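Local coordinates for protein cyclopenase asqI (PDB 5YY3) that catalyses the zinc-dependent ring contraction of 4'-methoxycyclopenin to 4'-methoxyviridicatin in aspoquinolone biosynthesis, releasing methyl isocyanate, at residues A407-R419 and R600-T614. Residues are numbered along the deposited sequence; the frame is centred on the assembly and turned at random.
Sequences AATRYPQDITAHR and RGMGYPFNRAWTQLT
Q413 and W610 form a single beta bridge between the two segments. Q413 N donates to A609 O (2.7 Å), and Q413 O accepts from T611 N. A609 N also bonds to A408 O, close to the end of helix 391-410. The tight part of the contact lies around the buried side chains of Q413 and I415. Q413 has CG between its backbone N and carbonyl carbon (chi1 58°), and the chain then runs out straight to its amide. There NE2 donates to N607 OD1 (3.0 Å) and more weakly to P605 O. OE1 lies at the ring edge of Y604, 3.4 Å from CE1, with the amide steep to the ring (77°). P605 O also accepts from W610 NE1, a shorter bond. I415 CD1 sits over the face of the W610 five-membered ring, 3.6 Å from its centroid, and also meets P605 CB. Q612 works as a clamp: OE1 accepts from I415 N, and NE2 donates to D414 OD1 (2.9 Å) from above the carboxylate plane. The same OD1 takes T416 N, an Asx turn, and T416 OG1.

The H418 end faces solvent more, and H418 is partly exposed. R600 lays its NE and guanidinium over one face of the imidazole, with CD in a CH-pi contact 3.9 Å from the ring centroid. No direct hydrogen bond joins this pair. A water bridges I415 O, H418 N and Y604 OH. P412 and T614, also partly exposed, meet at another solvent side, with P412 CB and CG both 3.7 Å from T614 OG1.

The contact joins the end of helix 391-410 and the loop that follows it to the Ig-like domain of this hemocyanin-type fold. Helix 323-331 touches R608 and Y411, helix 623-626 packs on W610 and Q612, and strand 487-497 lies against Y604 and P605.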
# COMPACT_ATOMS: atom_id res chain seq x y z
N ALA A 407 -10.81 12.45 34.56
CA ALA A 407 -11.77 13.12 35.42
C ALA A 407 -13.14 12.48 35.25
O ALA A 407 -13.83 12.20 36.23
CB ALA A 407 -11.82 14.62 35.10
N ALA A 408 -13.49 12.21 34.00
CA ALA A 408 -14.80 11.67 33.66
C ALA A 408 -15.07 10.32 34.33
O ALA A 408 -16.18 10.07 34.80
CB ALA A 408 -14.95 11.54 32.15
N THR A 409 -14.08 9.42 34.38
CA THR A 409 -14.36 8.14 35.03
C THR A 409 -14.30 8.25 36.56
O THR A 409 -14.88 7.41 37.28
CB THR A 409 -13.40 7.02 34.56
OG1 THR A 409 -12.19 7.06 35.32
CG2 THR A 409 -13.09 7.15 33.09
N ARG A 410 -13.60 9.28 37.06
CA ARG A 410 -13.53 9.55 38.50
C ARG A 410 -14.84 10.09 39.10
O ARG A 410 -15.16 9.79 40.25
CB ARG A 410 -12.40 10.54 38.80
CG ARG A 410 -11.04 9.87 38.97
CD ARG A 410 -10.90 9.21 40.33
NE ARG A 410 -10.58 10.19 41.35
CZ ARG A 410 -11.20 10.28 42.52
NH1 ARG A 410 -12.19 9.45 42.81
NH2 ARG A 410 -10.84 11.21 43.40
N TYR A 411 -15.59 10.87 38.33
CA TYR A 411 -16.84 11.45 38.81
C TYR A 411 -18.00 11.12 37.88
O TYR A 411 -18.44 11.97 37.10
CB TYR A 411 -16.70 12.96 38.98
CG TYR A 411 -15.59 13.30 39.96
CD1 TYR A 411 -15.77 13.16 41.33
CD2 TYR A 411 -14.34 13.71 39.51
CE1 TYR A 411 -14.75 13.43 42.22
CE2 TYR A 411 -13.31 13.99 40.39
CZ TYR A 411 -13.52 13.85 41.75
OH TYR A 411 -12.50 14.12 42.62
N PRO A 412 -18.51 9.88 37.98
CA PRO A 412 -19.58 9.38 37.11
C PRO A 412 -20.87 10.18 37.31
O PRO A 412 -20.96 10.96 38.24
CB PRO A 412 -19.77 7.92 37.55
CG PRO A 412 -18.61 7.60 38.41
CD PRO A 412 -18.04 8.87 38.94
N GLN A 413 -21.85 9.99 36.43
CA GLN A 413 -23.13 10.68 36.59
C GLN A 413 -24.27 9.73 36.28
O GLN A 413 -24.13 8.82 35.45
CB GLN A 413 -23.22 11.93 35.69
CG GLN A 413 -23.04 11.67 34.20
CD GLN A 413 -22.94 12.95 33.38
OE1 GLN A 413 -23.08 14.05 33.91
NE2 GLN A 413 -22.66 12.81 32.09
N ASP A 414 -25.38 9.93 36.97
CA ASP A 414 -26.60 9.14 36.79
C ASP A 414 -27.27 9.48 35.45
O ASP A 414 -27.68 10.62 35.24
CB ASP A 414 -27.56 9.41 37.95
CG ASP A 414 -28.69 8.42 38.02
OD1 ASP A 414 -29.13 7.91 36.96
OD2 ASP A 414 -29.16 8.14 39.14
N ILE A 415 -27.41 8.49 34.57
CA ILE A 415 -27.93 8.77 33.24
C ILE A 415 -29.43 9.10 33.27
O ILE A 415 -29.97 9.66 32.31
CB ILE A 415 -27.68 7.57 32.26
CG1 ILE A 415 -27.66 8.06 30.82
CG2 ILE A 415 -28.75 6.49 32.41
CD1 ILE A 415 -26.69 9.19 30.60
N THR A 416 -30.09 8.75 34.38
CA THR A 416 -31.52 9.05 34.55
C THR A 416 -31.75 10.38 35.27
O THR A 416 -32.84 10.94 35.20
CB THR A 416 -32.24 7.96 35.36
OG1 THR A 416 -31.76 7.98 36.71
CG2 THR A 416 -32.00 6.57 34.78
N ALA A 417 -30.72 10.89 35.95
CA ALA A 417 -30.84 12.06 36.83
C ALA A 417 -31.57 13.28 36.24
O ALA A 417 -32.20 14.03 36.98
CB ALA A 417 -29.46 12.48 37.29
N HIS A 418 -31.48 13.50 34.94
CA HIS A 418 -32.15 14.66 34.35
C HIS A 418 -33.02 14.25 33.15
O HIS A 418 -33.16 15.02 32.19
CB HIS A 418 -31.13 15.72 33.95
CG HIS A 418 -30.23 16.16 35.06
ND1 HIS A 418 -30.59 17.14 35.97
CD2 HIS A 418 -28.98 15.76 35.42
CE1 HIS A 418 -29.60 17.32 36.83
NE2 HIS A 418 -28.62 16.49 36.52
N ARG A 419 -33.58 13.05 33.21
CA ARG A 419 -34.47 12.55 32.15
C ARG A 419 -35.70 13.45 31.95
O ARG A 419 -36.29 13.91 32.91
CB ARG A 419 -34.95 11.11 32.48
CG ARG A 419 -35.72 10.98 33.82
CD ARG A 419 -36.75 9.85 33.83
NE ARG A 419 -36.17 8.51 33.95
CZ ARG A 419 -36.78 7.38 33.57
NH1 ARG A 419 -38.01 7.41 33.04
NH2 ARG A 419 -36.16 6.20 33.71
N ARG A 600 -26.28 21.36 31.64
CA ARG A 600 -25.82 20.00 31.90
C ARG A 600 -24.31 19.79 31.73
O ARG A 600 -23.77 18.75 32.11
CB ARG A 600 -26.55 19.01 30.99
CG ARG A 600 -27.98 18.79 31.37
CD ARG A 600 -28.06 18.23 32.78
NE ARG A 600 -29.26 18.70 33.46
CZ ARG A 600 -29.26 19.65 34.38
NH1 ARG A 600 -28.13 20.22 34.77
NH2 ARG A 600 -30.42 20.01 34.93
N GLY A 601 -23.63 20.78 31.15
CA GLY A 601 -22.22 20.63 30.87
C GLY A 601 -22.07 20.23 29.41
O GLY A 601 -22.84 19.41 28.91
N MET A 602 -21.09 20.82 28.73
CA MET A 602 -20.94 20.58 27.30
C MET A 602 -20.68 19.10 27.00
O MET A 602 -19.91 18.43 27.67
CB MET A 602 -19.82 21.44 26.72
CG MET A 602 -20.16 22.94 26.62
SD MET A 602 -21.48 23.51 25.48
CE MET A 602 -21.60 22.23 24.20
N GLY A 603 -21.38 18.57 26.00
CA GLY A 603 -21.21 17.18 25.62
C GLY A 603 -21.98 16.18 26.45
O GLY A 603 -21.79 14.97 26.28
N TYR A 604 -22.85 16.67 27.33
CA TYR A 604 -23.73 15.80 28.12
C TYR A 604 -24.56 14.92 27.20
O TYR A 604 -25.13 15.42 26.22
CB TYR A 604 -24.65 16.64 29.00
CG TYR A 604 -25.54 15.82 29.91
CD1 TYR A 604 -25.08 15.38 31.15
CD2 TYR A 604 -26.83 15.48 29.52
CE1 TYR A 604 -25.88 14.63 31.98
CE2 TYR A 604 -27.65 14.71 30.36
CZ TYR A 604 -27.16 14.30 31.60
OH TYR A 604 -27.95 13.55 32.45
N PRO A 605 -24.71 13.63 27.53
CA PRO A 605 -24.29 12.94 28.75
C PRO A 605 -22.97 12.16 28.63
O PRO A 605 -22.65 11.34 29.49
CB PRO A 605 -25.44 11.96 28.98
CG PRO A 605 -25.83 11.56 27.57
CD PRO A 605 -25.57 12.78 26.69
N PHE A 606 -22.22 12.42 27.57
CA PHE A 606 -20.99 11.67 27.35
C PHE A 606 -19.76 12.33 27.97
O PHE A 606 -18.65 11.89 27.73
CB PHE A 606 -20.76 11.45 25.86
CG PHE A 606 -21.78 10.54 25.23
CD1 PHE A 606 -21.77 9.18 25.50
CD2 PHE A 606 -22.75 11.05 24.38
CE1 PHE A 606 -22.68 8.35 24.93
CE2 PHE A 606 -23.68 10.22 23.81
CZ PHE A 606 -23.64 8.86 24.08
N ASN A 607 -19.96 13.37 28.77
CA ASN A 607 -18.86 14.16 29.32
C ASN A 607 -18.38 13.64 30.67
O ASN A 607 -17.32 14.03 31.15
CB ASN A 607 -19.27 15.62 29.43
CG ASN A 607 -20.48 15.83 30.32
OD1 ASN A 607 -21.31 14.93 30.47
ND2 ASN A 607 -20.58 17.01 30.93
N ARG A 608 -19.16 12.74 31.27
CA ARG A 608 -18.72 12.01 32.48
C ARG A 608 -19.05 10.54 32.31
O ARG A 608 -19.86 10.20 31.46
CB ARG A 608 -19.40 12.55 33.74
CG ARG A 608 -18.64 13.64 34.42
CD ARG A 608 -19.52 14.44 35.31
NE ARG A 608 -19.74 15.75 34.72
CZ ARG A 608 -18.85 16.73 34.76
NH1 ARG A 608 -17.70 16.54 35.38
NH2 ARG A 608 -19.11 17.91 34.19
N ALA A 609 -18.45 9.67 33.11
CA ALA A 609 -18.80 8.26 33.02
C ALA A 609 -20.24 8.09 33.51
O ALA A 609 -20.76 8.96 34.22
CB ALA A 609 -17.85 7.40 33.83
N TRP A 610 -20.89 6.99 33.13
CA TRP A 610 -22.25 6.74 33.58
C TRP A 610 -22.24 5.78 34.74
O TRP A 610 -21.55 4.76 34.74
CB TRP A 610 -23.13 6.16 32.47
CG TRP A 610 -23.27 7.03 31.29
CD1 TRP A 610 -22.85 8.33 31.17
CD2 TRP A 610 -23.85 6.68 30.03
NE1 TRP A 610 -23.14 8.81 29.91
CE2 TRP A 610 -23.76 7.81 29.19
CE3 TRP A 610 -24.45 5.52 29.53
CZ2 TRP A 610 -24.24 7.81 27.89
CZ3 TRP A 610 -24.93 5.52 28.24
CH2 TRP A 610 -24.82 6.66 27.43
N THR A 611 -23.02 6.13 35.75
CA THR A 611 -22.99 5.40 37.00
C THR A 611 -23.60 4.01 36.78
O THR A 611 -23.21 3.03 37.44
CB THR A 611 -23.73 6.21 38.08
OG1 THR A 611 -23.33 5.74 39.37
CG2 THR A 611 -25.23 6.06 37.94
N GLN A 612 -24.51 3.90 35.81
CA GLN A 612 -25.10 2.62 35.43
C GLN A 612 -24.05 1.61 34.95
O GLN A 612 -24.25 0.40 35.03
CB GLN A 612 -26.17 2.82 34.35
CG GLN A 612 -27.52 3.39 34.85
CD GLN A 612 -27.46 4.87 35.21
OE1 GLN A 612 -26.60 5.61 34.72
NE2 GLN A 612 -28.39 5.31 36.05
N LEU A 613 -22.93 2.13 34.44
CA LEU A 613 -21.83 1.28 33.98
C LEU A 613 -20.71 1.14 35.02
O LEU A 613 -20.21 0.04 35.24
CB LEU A 613 -21.26 1.83 32.68
CG LEU A 613 -22.23 1.89 31.50
CD1 LEU A 613 -21.51 2.43 30.27
CD2 LEU A 613 -22.78 0.52 31.22
N THR A 614 -20.32 2.24 35.67
CA THR A 614 -19.26 2.16 36.68
C THR A 614 -19.67 1.29 37.87
O THR A 614 -18.81 0.71 38.54
CB THR A 614 -18.83 3.54 37.20
OG1 THR A 614 -19.97 4.22 37.73
CG2 THR A 614 -18.22 4.37 36.08
O HOH W 1 -30.46 12.33 32.49